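Long-range contact in 5-cytosine DNA methyltransferase (Entamoeba histolytica, PDB 3QV2), which probably transfers a methyl group from S-adenosyl-L-methionine to carbon 5 of cytosine in DNA or tRNA, as expected of a Dnmt2-type methyltransferase: residues I196-I210 and L271-H283. Numbering follows the deposited sequence.
With SO4 (sulfate ion), chain E.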
loop_
_atom_site.group_PDB
_atom_site.type_symbol
_atom_site.label_atom_id
_atom_site.label_comp_id
_atom_site.label_asym_id
_atom_site.label_seq_id
_atom_site.Cartn_x
_atom_site.Cartn_y
_atom_site.Cartn_z
ATOM N N ILE A 196 -4.696 12.716 14.386
ATOM C CA ILE A 196 -3.294 12.321 14.339
ATOM C C ILE A 196 -2.853 11.830 15.713
ATOM O O ILE A 196 -1.954 10.995 15.832
ATOM C CB ILE A 196 -2.396 13.492 13.905
ATOM C CG1 ILE A 196 -2.867 14.065 12.567
ATOM C CG2 ILE A 196 -0.939 13.052 13.823
ATOM C CD1 ILE A 196 -1.976 15.162 12.035
ATOM N N SER A 197 -3.505 12.352 16.746
ATOM C CA SER A 197 -3.203 11.989 18.125
ATOM C C SER A 197 -3.254 10.478 18.342
ATOM O O SER A 197 -2.398 9.910 19.019
ATOM C CB SER A 197 -4.189 12.677 19.076
ATOM O OG SER A 197 -4.379 14.040 18.727
ATOM N N ASN A 198 -4.260 9.833 17.757
ATOM C CA ASN A 198 -4.515 8.411 17.987
ATOM C C ASN A 198 -3.398 7.472 17.528
ATOM O O ASN A 198 -3.356 6.309 17.930
ATOM C CB ASN A 198 -5.839 7.994 17.338
ATOM C CG ASN A 198 -7.034 8.721 17.929
ATOM O OD1 ASN A 198 -7.413 9.797 17.464
ATOM N ND2 ASN A 198 -7.637 8.133 18.956
ATOM N N TYR A 199 -2.496 7.971 16.692
ATOM C CA TYR A 199 -1.478 7.116 16.090
ATOM C C TYR A 199 -0.085 7.353 16.664
ATOM O O TYR A 199 0.868 6.659 16.309
ATOM C CB TYR A 199 -1.457 7.315 14.573
ATOM C CG TYR A 199 -2.814 7.170 13.915
ATOM C CD1 TYR A 199 -3.692 8.244 13.840
ATOM C CD2 TYR A 199 -3.215 5.958 13.367
ATOM C CE1 TYR A 199 -4.931 8.116 13.241
ATOM C CE2 TYR A 199 -4.452 5.821 12.765
ATOM C CZ TYR A 199 -5.305 6.904 12.706
ATOM O OH TYR A 199 -6.540 6.780 12.109
ATOM N N LEU A 200 0.030 8.327 17.560
ATOM C CA LEU A 200 1.326 8.723 18.097
ATOM C C LEU A 200 1.818 7.795 19.202
ATOM O O LEU A 200 1.079 7.493 20.138
ATOM C CB LEU A 200 1.245 10.147 18.645
ATOM C CG LEU A 200 0.824 11.236 17.659
ATOM C CD1 LEU A 200 0.611 12.562 18.377
ATOM C CD2 LEU A 200 1.859 11.381 16.555
ATOM N N ASP A 201 3.066 7.348 19.090
ATOM C CA ASP A 201 3.741 6.711 20.212
ATOM C C ASP A 201 3.883 7.753 21.313
ATOM O O ASP A 201 3.842 8.955 21.046
ATOM C CB ASP A 201 5.117 6.188 19.806
ATOM C CG ASP A 201 5.054 5.207 18.657
ATOM O OD1 ASP A 201 3.976 4.626 18.415
ATOM O OD2 ASP A 201 6.093 5.007 17.997
ATOM N N ASN A 202 4.062 7.304 22.549
ATOM C CA ASN A 202 4.010 8.227 23.681
ATOM C C ASN A 202 5.338 8.487 24.392
ATOM O O ASN A 202 5.382 9.260 25.350
ATOM C CB ASN A 202 2.939 7.790 24.687
ATOM C CG ASN A 202 3.089 6.343 25.101
ATOM O OD1 ASN A 202 2.334 5.477 24.661
ATOM N ND2 ASN A 202 4.072 6.071 25.949
ATOM N N ASN A 203 6.414 7.862 23.925
ATOM C CA ASN A 203 7.726 8.089 24.524
ATOM C C ASN A 203 8.862 7.961 23.514
ATOM O O ASN A 203 9.836 7.236 23.753
ATOM C CB ASN A 203 7.950 7.133 25.696
ATOM C CG ASN A 203 8.015 5.682 25.257
ATOM O OD1 ASN A 203 7.408 5.293 24.255
ATOM N ND2 ASN A 203 8.754 4.872 26.004
ATOM N N VAL A 204 8.739 8.672 22.395
ATOM C CA VAL A 204 9.703 8.561 21.302
ATOM C C VAL A 204 11.115 8.975 21.715
ATOM O O VAL A 204 11.314 10.034 22.317
ATOM C CB VAL A 204 9.264 9.408 20.094
ATOM C CG1 VAL A 204 10.140 9.126 18.877
ATOM C CG2 VAL A 204 7.798 9.138 19.776
ATOM N N ASN A 205 12.089 8.127 21.398
ATOM C CA ASN A 205 13.490 8.448 21.637
ATOM C C ASN A 205 13.878 9.716 20.880
ATOM O O ASN A 205 13.338 9.993 19.808
ATOM C CB ASN A 205 14.373 7.278 21.204
ATOM C CG ASN A 205 15.815 7.438 21.647
ATOM O OD1 ASN A 205 16.585 8.179 21.038
ATOM N ND2 ASN A 205 16.188 6.737 22.710
ATOM N N GLU A 206 14.810 10.488 21.433
ATOM C CA GLU A 206 15.205 11.752 20.815
ATOM C C GLU A 206 15.930 11.535 19.488
ATOM O O GLU A 206 16.165 12.483 18.739
ATOM C CB GLU A 206 16.083 12.580 21.757
ATOM C CG GLU A 206 17.531 12.126 21.819
ATOM C CD GLU A 206 18.497 13.281 22.016
ATOM O OE1 GLU A 206 18.210 14.389 21.513
ATOM O OE2 GLU A 206 19.539 13.085 22.678
ATOM N N SER A 207 16.280 10.286 19.200
ATOM C CA SER A 207 17.002 9.959 17.976
ATOM C C SER A 207 16.121 10.132 16.745
ATOM O O SER A 207 16.561 9.908 15.618
ATOM C CB SER A 207 17.545 8.528 18.033
ATOM O OG SER A 207 16.487 7.585 18.069
ATOM N N TYR A 208 14.872 10.531 16.968
ATOM C CA TYR A 208 13.921 10.715 15.878
ATOM C C TYR A 208 13.683 12.188 15.555
ATOM O O TYR A 208 13.141 12.519 14.501
ATOM C CB TYR A 208 12.591 10.022 16.193
ATOM C CG TYR A 208 12.617 8.519 16.011
ATOM C CD1 TYR A 208 12.721 7.668 17.103
ATOM C CD2 TYR A 208 12.538 7.953 14.744
ATOM C CE1 TYR A 208 12.744 6.293 16.938
ATOM C CE2 TYR A 208 12.562 6.582 14.570
ATOM C CZ TYR A 208 12.664 5.757 15.670
ATOM O OH TYR A 208 12.687 4.391 15.496
ATOM N N SER A 209 14.093 13.066 16.464
ATOM C CA SER A 209 13.927 14.501 16.265
ATOM C C SER A 209 14.841 15.020 15.160
ATOM O O SER A 209 15.960 14.536 14.987
ATOM C CB SER A 209 14.178 15.262 17.571
ATOM O OG SER A 209 15.453 14.954 18.106
ATOM N N ILE A 210 14.354 16.005 14.413
ATOM C CA ILE A 210 15.118 16.585 13.315
ATOM C C ILE A 210 16.348 17.315 13.844
ATOM O O ILE A 210 16.231 18.189 14.704
ATOM C CB ILE A 210 14.269 17.587 12.509
ATOM C CG1 ILE A 210 12.817 17.112 12.410
ATOM C CG2 ILE A 210 14.865 17.799 11.125
ATOM C CD1 ILE A 210 12.637 15.849 11.600
ATOM N N LEU A 271 10.563 19.309 16.781
ATOM C CA LEU A 271 10.169 18.574 15.584
ATOM C C LEU A 271 10.851 17.212 15.516
ATOM O O LEU A 271 12.017 17.075 15.883
ATOM C CB LEU A 271 10.495 19.386 14.329
ATOM C CG LEU A 271 9.863 20.776 14.245
ATOM C CD1 LEU A 271 10.269 21.475 12.957
ATOM C CD2 LEU A 271 8.348 20.684 14.361
ATOM N N ARG A 272 10.118 16.207 15.046
ATOM C CA ARG A 272 10.668 14.866 14.881
ATOM C C ARG A 272 9.975 14.141 13.738
ATOM O O ARG A 272 8.846 14.472 13.375
ATOM C CB ARG A 272 10.507 14.052 16.167
ATOM C CG ARG A 272 9.067 13.701 16.510
ATOM C CD ARG A 272 8.997 12.676 17.633
ATOM N NE ARG A 272 7.624 12.438 18.072
ATOM C CZ ARG A 272 6.831 11.493 17.575
ATOM N NH1 ARG A 272 7.270 10.690 16.617
ATOM N NH2 ARG A 272 5.596 11.352 18.037
ATOM N N TYR A 273 10.654 13.151 13.168
ATOM C CA TYR A 273 10.024 12.281 12.188
ATOM C C TYR A 273 9.049 11.368 12.908
ATOM O O TYR A 273 9.214 11.084 14.095
ATOM C CB TYR A 273 11.061 11.419 11.464
ATOM C CG TYR A 273 12.164 12.191 10.776
ATOM C CD1 TYR A 273 11.931 12.862 9.584
ATOM C CD2 TYR A 273 13.444 12.229 11.310
ATOM C CE1 TYR A 273 12.942 13.562 8.949
ATOM C CE2 TYR A 273 14.460 12.923 10.685
ATOM C CZ TYR A 273 14.203 13.588 9.505
ATOM O OH TYR A 273 15.217 14.279 8.885
ATOM N N PHE A 274 8.027 10.913 12.195
ATOM C CA PHE A 274 7.176 9.855 12.714
ATOM C C PHE A 274 7.987 8.566 12.731
ATOM O O PHE A 274 8.785 8.317 11.828
ATOM C CB PHE A 274 5.930 9.683 11.846
ATOM C CG PHE A 274 4.954 10.824 11.949
ATOM C CD1 PHE A 274 4.060 10.893 13.005
ATOM C CD2 PHE A 274 4.919 11.818 10.984
ATOM C CE1 PHE A 274 3.155 11.934 13.103
ATOM C CE2 PHE A 274 4.016 12.863 11.075
ATOM C CZ PHE A 274 3.133 12.921 12.137
ATOM N N THR A 275 7.794 7.750 13.762
ATOM C CA THR A 275 8.513 6.486 13.871
ATOM C C THR A 275 7.921 5.456 12.917
ATOM O O THR A 275 6.789 5.610 12.462
ATOM C CB THR A 275 8.451 5.926 15.301
ATOM O OG1 THR A 275 7.131 5.436 15.566
ATOM C CG2 THR A 275 8.810 7.003 16.312
ATOM N N PRO A 276 8.689 4.401 12.606
ATOM C CA PRO A 276 8.171 3.327 11.753
ATOM C C PRO A 276 6.858 2.775 12.300
ATOM O O PRO A 276 5.919 2.525 11.543
ATOM C CB PRO A 276 9.265 2.262 11.837
ATOM C CG PRO A 276 10.510 3.024 12.130
ATOM C CD PRO A 276 10.091 4.175 13.000
ATOM N N ASN A 277 6.803 2.595 13.616
ATOM C CA ASN A 277 5.627 2.044 14.274
ATOM C C ASN A 277 4.407 2.945 14.112
ATOM O O ASN A 277 3.276 2.466 14.019
ATOM C CB ASN A 277 5.918 1.796 15.757
ATOM C CG ASN A 277 4.846 0.964 16.432
ATOM O OD1 ASN A 277 4.047 1.476 17.216
ATOM N ND2 ASN A 277 4.822 -0.329 16.126
ATOM N N GLU A 278 4.643 4.253 14.072
ATOM C CA GLU A 278 3.564 5.221 13.900
ATOM C C GLU A 278 2.982 5.176 12.489
ATOM O O GLU A 278 1.765 5.235 12.310
ATOM C CB GLU A 278 4.046 6.632 14.245
ATOM C CG GLU A 278 4.311 6.840 15.729
ATOM C CD GLU A 278 4.862 8.218 16.043
ATOM O OE1 GLU A 278 5.587 8.778 15.195
ATOM O OE2 GLU A 278 4.568 8.740 17.137
ATOM N N ILE A 279 3.854 5.072 11.491
ATOM C CA ILE A 279 3.411 4.930 10.111
ATOM C C ILE A 279 2.622 3.636 9.962
ATOM O O ILE A 279 1.584 3.598 9.302
ATOM C CB ILE A 279 4.600 4.898 9.137
ATOM C CG1 ILE A 279 5.454 6.159 9.292
ATOM C CG2 ILE A 279 4.112 4.742 7.704
ATOM C CD1 ILE A 279 6.650 6.201 8.363
ATOM N N LYS A 280 3.129 2.579 10.590
ATOM C CA LYS A 280 2.483 1.273 10.562
ATOM C C LYS A 280 1.043 1.361 11.060
ATOM O O LYS A 280 0.143 0.747 10.492
ATOM C CB LYS A 280 3.285 0.273 11.402
ATOM C CG LYS A 280 2.781 -1.159 11.338
ATOM C CD LYS A 280 1.736 -1.432 12.406
ATOM C CE LYS A 280 2.297 -1.194 13.796
ATOM N NZ LYS A 280 1.355 -1.657 14.850
ATOM N N LYS A 281 0.832 2.135 12.121
ATOM C CA LYS A 281 -0.506 2.334 12.666
ATOM C C LYS A 281 -1.370 3.196 11.749
ATOM O O LYS A 281 -2.566 2.946 11.591
ATOM C CB LYS A 281 -0.436 2.943 14.070
ATOM C CG LYS A 281 -0.035 1.951 15.153
ATOM C CD LYS A 281 0.029 2.604 16.522
ATOM C CE LYS A 281 1.218 3.542 16.635
ATOM N NZ LYS A 281 1.340 4.121 18.002
ATOM N N ILE A 282 -0.763 4.208 11.140
ATOM C CA ILE A 282 -1.487 5.088 10.229
ATOM C C ILE A 282 -1.953 4.335 8.983
ATOM O O ILE A 282 -3.021 4.619 8.440
ATOM C CB ILE A 282 -0.634 6.301 9.812
ATOM C CG1 ILE A 282 -0.322 7.178 11.031
ATOM C CG2 ILE A 282 -1.350 7.112 8.749
ATOM C CD1 ILE A 282 0.498 8.411 10.702
ATOM N N HIS A 283 -1.152 3.370 8.540
ATOM C CA HIS A 283 -1.500 2.566 7.372
ATOM C C HIS A 283 -2.502 1.466 7.714
ATOM O O HIS A 283 -2.965 0.742 6.835
ATOM C CB HIS A 283 -0.247 1.973 6.722
ATOM C CG HIS A 283 0.564 2.973 5.956
ATOM N ND1 HIS A 283 1.536 2.604 5.047
ATOM C CD2 HIS A 283 0.549 4.325 5.958
ATOM C CE1 HIS A 283 2.082 3.686 4.528
ATOM N NE2 HIS A 283 1.503 4.746 5.063
HETATM S S SO4 E . 1.306 0.994 20.566
HETATM O O1 SO4 E . 2.585 1.590 20.199
HETATM O O2 SO4 E . 0.225 1.866 20.085
HETATM O O3 SO4 E . 1.211 -0.340 19.968
HETATM O O4 SO4 E . 1.183 0.818 22.013
HETATM O O HOH W 1 -1.108 5.043 18.891
#
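D201 bridges the N-cap of helix 276-282 and K281, about a turn and a half further on. OD1 receives K281 NZ nearly head-on, at 2.7 Å, in a salt bridge, while OD2 accepts the hydroxyl proton of T275 OG1, also at 2.7 Å, from 36° above the carboxylate plane. T275 is the N-cap and forms a capping box with E278, so D201 ties the loop to the cap itself. The lysine chain bends at chi3 (-71°), which turns NZ toward D201 OD1 and Y199 O, the latter bond weak; NZ also meets a water and a sulfate ion, probably from the crystallisation liquor.

E278 carries the second polar centre. R272 grips its carboxylate end-on, NH1 to OE1 and NH2 to OE2, and the anti lone pair of OE2 takes D201 N at 2.8 Å. T275 N donates to OE1, giving each oxygen two donors that fix the carboxylate's rotation. D201 OD2 lies 4.1 Å from E278 OE2, a like-charge approach that K281 and R272 probably offset. V204 sets CG2 over the centre of one guanidinium face, 3.4 Å from R272 CZ.

Two methyl groups make CH-pi contacts: T275 CG2 sits over the middle of the Y208 ring, and I210 CD1 over that of Y273, 3.4 Å from its centroid. S209 and R272 form a single backbone bridge, flanked by bonds from Y273 N to Y208 O and from I210 N to L271 O. Y199 CB packs on I282 CG1, their side chains crossing at about a right angle, and L200 CD2 meets the edge of the F274 ring.

Probably within the smaller domain of the C5-methyltransferase fold, the loop thus lies along helix 276-282 from T275 to I282, with strands 224-226 and 249-251 packed against F274 and R272, respectively, and helix 298-306 against Y208 and P276.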